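Local atomic coordinates of ethanolamine kinase Pv091845 (Plasmodium vivax, PDB entry 2QG7), a protein that probably phosphorylates ethanolamine, the first step in making phosphatidylethanolamine from ethanolamine, as a member of the choline/ethanolamine kinase family. Residues E107-I115 against L124-K132. Residues are numbered along the deposited sequence; the frame is centred on the assembly and turned at random. Where two conformers were deposited one is given.
Sequences EVDSLEFQI and LIKVKDMSK
Phe113 lies alongside Val127 on one face of an antiparallel hairpin, both side chains pointing the same way. Its ring carbon CE2 rests against both valine methyls, 3.6 Å from Val127 CG2 and 3.7 Å from Val127 CG1. With CG anti to its own carbonyl carbon (chi1 -66°), the ring leans toward the neighbouring strand, and CD2 also reaches Ile125 CG2 at 4.1 Å. Leu111 extends this apolar row, its CD2 4.1 Å from Val127 CG1. Two hydrogen-bonded pairs fix the register. Lys128 N gives Glu112 O a nearly straight bond of 2.7 Å (N-H...O 169°), returned less directly by Glu112 N to Lys128 O; Gln114 and Lys126 exchange the second couple. The face bearing Glu112, Gln114, Lys126 and Lys128 is looser: Glu112 CB and Lys128 CB touch at 3.6 Å, but the charged ends do not meet, Glu112 OE2 and Lys128 NZ staying 6.0 Å apart. Toward the loop ends the contact thins, with Val108 CG1 against Asp129 OD1 at 3.8 Å. Strand 112-116 is an outermost strand of the five-stranded antiparallel sheet of the kinase-like fold; helix 84-98 packs on Phe113 through Tyr88, Cys91 and Lys92, while strand 136-141 pairs with the other side of strand 122-128.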
loop_
_atom_site.group_PDB
_atom_site.type_symbol
_atom_site.label_atom_id
_atom_site.label_comp_id
_atom_site.label_asym_id
_atom_site.label_seq_id
_atom_site.Cartn_x
_atom_site.Cartn_y
_atom_site.Cartn_z
ATOM N N GLU D 107 50.125 5.351 4.983
ATOM C CA GLU D 107 50.727 5.520 3.651
ATOM C C GLU D 107 49.745 5.174 2.524
ATOM O O GLU D 107 49.747 5.820 1.473
ATOM C CB GLU D 107 52.001 4.663 3.528
ATOM C CG GLU D 107 52.799 4.834 2.207
ATOM C CD GLU D 107 53.848 5.978 2.237
ATOM O OE1 GLU D 107 53.904 6.773 1.263
ATOM O OE2 GLU D 107 54.635 6.070 3.214
ATOM N N VAL D 108 48.905 4.165 2.745
ATOM C CA VAL D 108 47.999 3.696 1.689
ATOM C C VAL D 108 46.686 4.489 1.586
ATOM O O VAL D 108 45.880 4.529 2.522
ATOM C CB VAL D 108 47.733 2.168 1.761
ATOM C CG1 VAL D 108 46.879 1.716 0.569
ATOM C CG2 VAL D 108 49.048 1.391 1.761
ATOM N N ASP D 109 46.521 5.147 0.437
ATOM C CA ASP D 109 45.236 5.674 -0.021
ATOM C C ASP D 109 44.980 5.060 -1.411
ATOM O O ASP D 109 44.412 5.703 -2.348
ATOM C CB ASP D 109 45.230 7.218 -0.044
ATOM C CG ASP D 109 46.203 7.815 -1.066
ATOM O OD1 ASP D 109 47.293 7.230 -1.276
ATOM O OD2 ASP D 109 45.880 8.891 -1.648
ATOM N N SER D 110 45.433 3.796 -1.514
ATOM C CA SER D 110 45.157 2.922 -2.652
ATOM C C SER D 110 44.023 1.952 -2.288
ATOM O O SER D 110 43.935 0.829 -2.825
ATOM C CB SER D 110 46.419 2.134 -3.034
ATOM O OG SER D 110 47.530 2.999 -3.233
ATOM N N LEU D 111 43.170 2.391 -1.361
ATOM C CA LEU D 111 42.062 1.572 -0.908
ATOM C C LEU D 111 40.911 1.704 -1.889
ATOM O O LEU D 111 40.614 2.796 -2.367
ATOM C CB LEU D 111 41.620 1.977 0.500
ATOM C CG LEU D 111 42.640 1.991 1.653
ATOM C CD1 LEU D 111 42.209 3.004 2.705
ATOM C CD2 LEU D 111 42.815 0.612 2.267
ATOM N N GLU D 112 40.298 0.572 -2.210
ATOM C CA GLU D 112 39.123 0.517 -3.056
ATOM C C GLU D 112 37.881 0.701 -2.186
ATOM O O GLU D 112 37.680 -0.046 -1.227
ATOM C CB GLU D 112 39.070 -0.844 -3.771
ATOM C CG GLU D 112 39.847 -0.912 -5.099
ATOM C CD GLU D 112 38.994 -0.507 -6.309
ATOM O OE1 GLU D 112 38.288 0.560 -6.259
ATOM O OE2 GLU D 112 39.027 -1.269 -7.313
ATOM N N PHE D 113 37.061 1.697 -2.512
ATOM C CA PHE D 113 35.817 1.933 -1.794
ATOM C C PHE D 113 34.627 1.604 -2.658
ATOM O O PHE D 113 34.547 2.061 -3.791
ATOM C CB PHE D 113 35.713 3.385 -1.336
ATOM C CG PHE D 113 36.722 3.759 -0.317
ATOM C CD1 PHE D 113 37.816 4.552 -0.668
ATOM C CD2 PHE D 113 36.592 3.310 0.999
ATOM C CE1 PHE D 113 38.774 4.898 0.275
ATOM C CE2 PHE D 113 37.543 3.645 1.954
ATOM C CZ PHE D 113 38.637 4.443 1.588
ATOM N N GLN D 114 33.704 0.807 -2.116
ATOM C CA GLN D 114 32.450 0.502 -2.804
ATOM C C GLN D 114 31.215 0.621 -1.886
ATOM O O GLN D 114 31.110 -0.055 -0.856
ATOM C CB GLN D 114 32.528 -0.863 -3.520
ATOM C CG GLN D 114 31.371 -1.167 -4.502
ATOM C CD GLN D 114 30.943 0.052 -5.357
ATOM O OE1 GLN D 114 29.765 0.452 -5.330
ATOM N NE2 GLN D 114 31.898 0.640 -6.119
ATOM N N ILE D 115 30.297 1.511 -2.265
ATOM C CA ILE D 115 29.017 1.645 -1.570
ATOM C C ILE D 115 28.147 0.402 -1.779
ATOM O O ILE D 115 27.774 0.058 -2.905
ATOM C CB ILE D 115 28.250 2.959 -1.938
ATOM C CG1 ILE D 115 27.047 3.152 -0.982
ATOM C CG2 ILE D 115 27.850 2.998 -3.434
ATOM C CD1 ILE D 115 26.322 4.500 -1.204
ATOM N N LEU D 124 26.466 1.849 4.084
ATOM C CA LEU D 124 27.529 0.841 4.175
ATOM C C LEU D 124 28.572 0.956 3.070
ATOM O O LEU D 124 28.242 0.960 1.881
ATOM C CB LEU D 124 26.958 -0.582 4.185
ATOM C CG LEU D 124 26.382 -1.062 5.513
ATOM C CD1 LEU D 124 25.655 -2.403 5.333
ATOM C CD2 LEU D 124 27.472 -1.132 6.588
ATOM N N ILE D 125 29.836 1.035 3.480
ATOM C CA ILE D 125 30.916 1.191 2.525
ATOM C C ILE D 125 31.989 0.143 2.767
ATOM O O ILE D 125 32.624 0.114 3.837
ATOM C CB ILE D 125 31.533 2.630 2.498
ATOM C CG1 ILE D 125 30.434 3.712 2.434
ATOM C CG2 ILE D 125 32.561 2.774 1.338
ATOM C CD1 ILE D 125 29.957 4.203 3.826
ATOM N N LYS D 126 32.142 -0.709 1.744
ATOM C CA LYS D 126 33.149 -1.769 1.664
ATOM C C LYS D 126 34.522 -1.165 1.297
ATOM O O LYS D 126 34.644 -0.407 0.336
ATOM C CB LYS D 126 32.698 -2.792 0.604
ATOM C CG LYS D 126 33.805 -3.751 0.068
ATOM C CD LYS D 126 33.202 -4.764 -0.916
ATOM C CE LYS D 126 34.147 -5.983 -1.056
ATOM N NZ LYS D 126 33.673 -7.050 -1.999
ATOM N N VAL D 127 35.534 -1.495 2.089
ATOM C CA VAL D 127 36.889 -0.979 1.916
ATOM C C VAL D 127 37.796 -2.153 1.554
ATOM O O VAL D 127 37.915 -3.097 2.326
ATOM C CB VAL D 127 37.425 -0.309 3.225
ATOM C CG1 VAL D 127 38.798 0.326 3.004
ATOM C CG2 VAL D 127 36.441 0.709 3.757
ATOM N N LYS D 128 38.429 -2.098 0.383
ATOM C CA LYS D 128 39.358 -3.163 -0.038
ATOM C C LYS D 128 40.810 -2.687 0.049
ATOM O O LYS D 128 41.085 -1.511 -0.158
ATOM C CB LYS D 128 39.043 -3.657 -1.460
ATOM C CG LYS D 128 37.550 -3.965 -1.728
ATOM C CD LYS D 128 37.408 -4.744 -3.065
ATOM C CE LYS D 128 36.007 -4.488 -3.692
ATOM N NZ LYS D 128 35.756 -5.693 -4.815
ATOM N N ASP D 129 41.734 -3.592 0.365
ATOM C CA ASP D 129 43.174 -3.269 0.295
ATOM C C ASP D 129 43.916 -4.209 -0.663
ATOM O O ASP D 129 43.815 -5.438 -0.537
ATOM C CB ASP D 129 43.823 -3.285 1.690
ATOM C CG ASP D 129 45.174 -2.572 1.726
ATOM O OD1 ASP D 129 45.516 -1.851 0.751
ATOM O OD2 ASP D 129 45.894 -2.717 2.744
ATOM N N MET D 130 44.635 -3.612 -1.625
ATOM C CA MET D 130 45.446 -4.370 -2.578
ATOM C C MET D 130 46.612 -5.071 -1.863
ATOM O O MET D 130 46.754 -6.309 -1.923
ATOM C CB MET D 130 45.974 -3.444 -3.704
ATOM C CG MET D 130 46.925 -4.110 -4.719
ATOM S SD MET D 130 48.696 -3.965 -4.330
ATOM C CE MET D 130 49.385 -5.157 -5.494
ATOM N N SER D 131 47.425 -4.263 -1.182
ATOM C CA SER D 131 48.714 -4.700 -0.616
ATOM C C SER D 131 48.627 -5.736 0.514
ATOM O O SER D 131 49.548 -6.551 0.686
ATOM C CB SER D 131 49.546 -3.482 -0.170
ATOM O OG SER D 131 48.901 -2.757 0.881
ATOM N N LYS D 132 47.533 -5.695 1.275
ATOM C CA LYS D 132 47.311 -6.624 2.391
ATOM C C LYS D 132 46.170 -7.585 2.085
ATOM O O LYS D 132 45.941 -8.535 2.842
ATOM C CB LYS D 132 47.043 -5.863 3.699
ATOM C CG LYS D 132 48.297 -5.271 4.351
ATOM C CD LYS D 132 49.030 -6.315 5.204
ATOM C CE LYS D 132 48.252 -6.631 6.496
ATOM N NZ LYS D 132 48.761 -7.884 7.218
#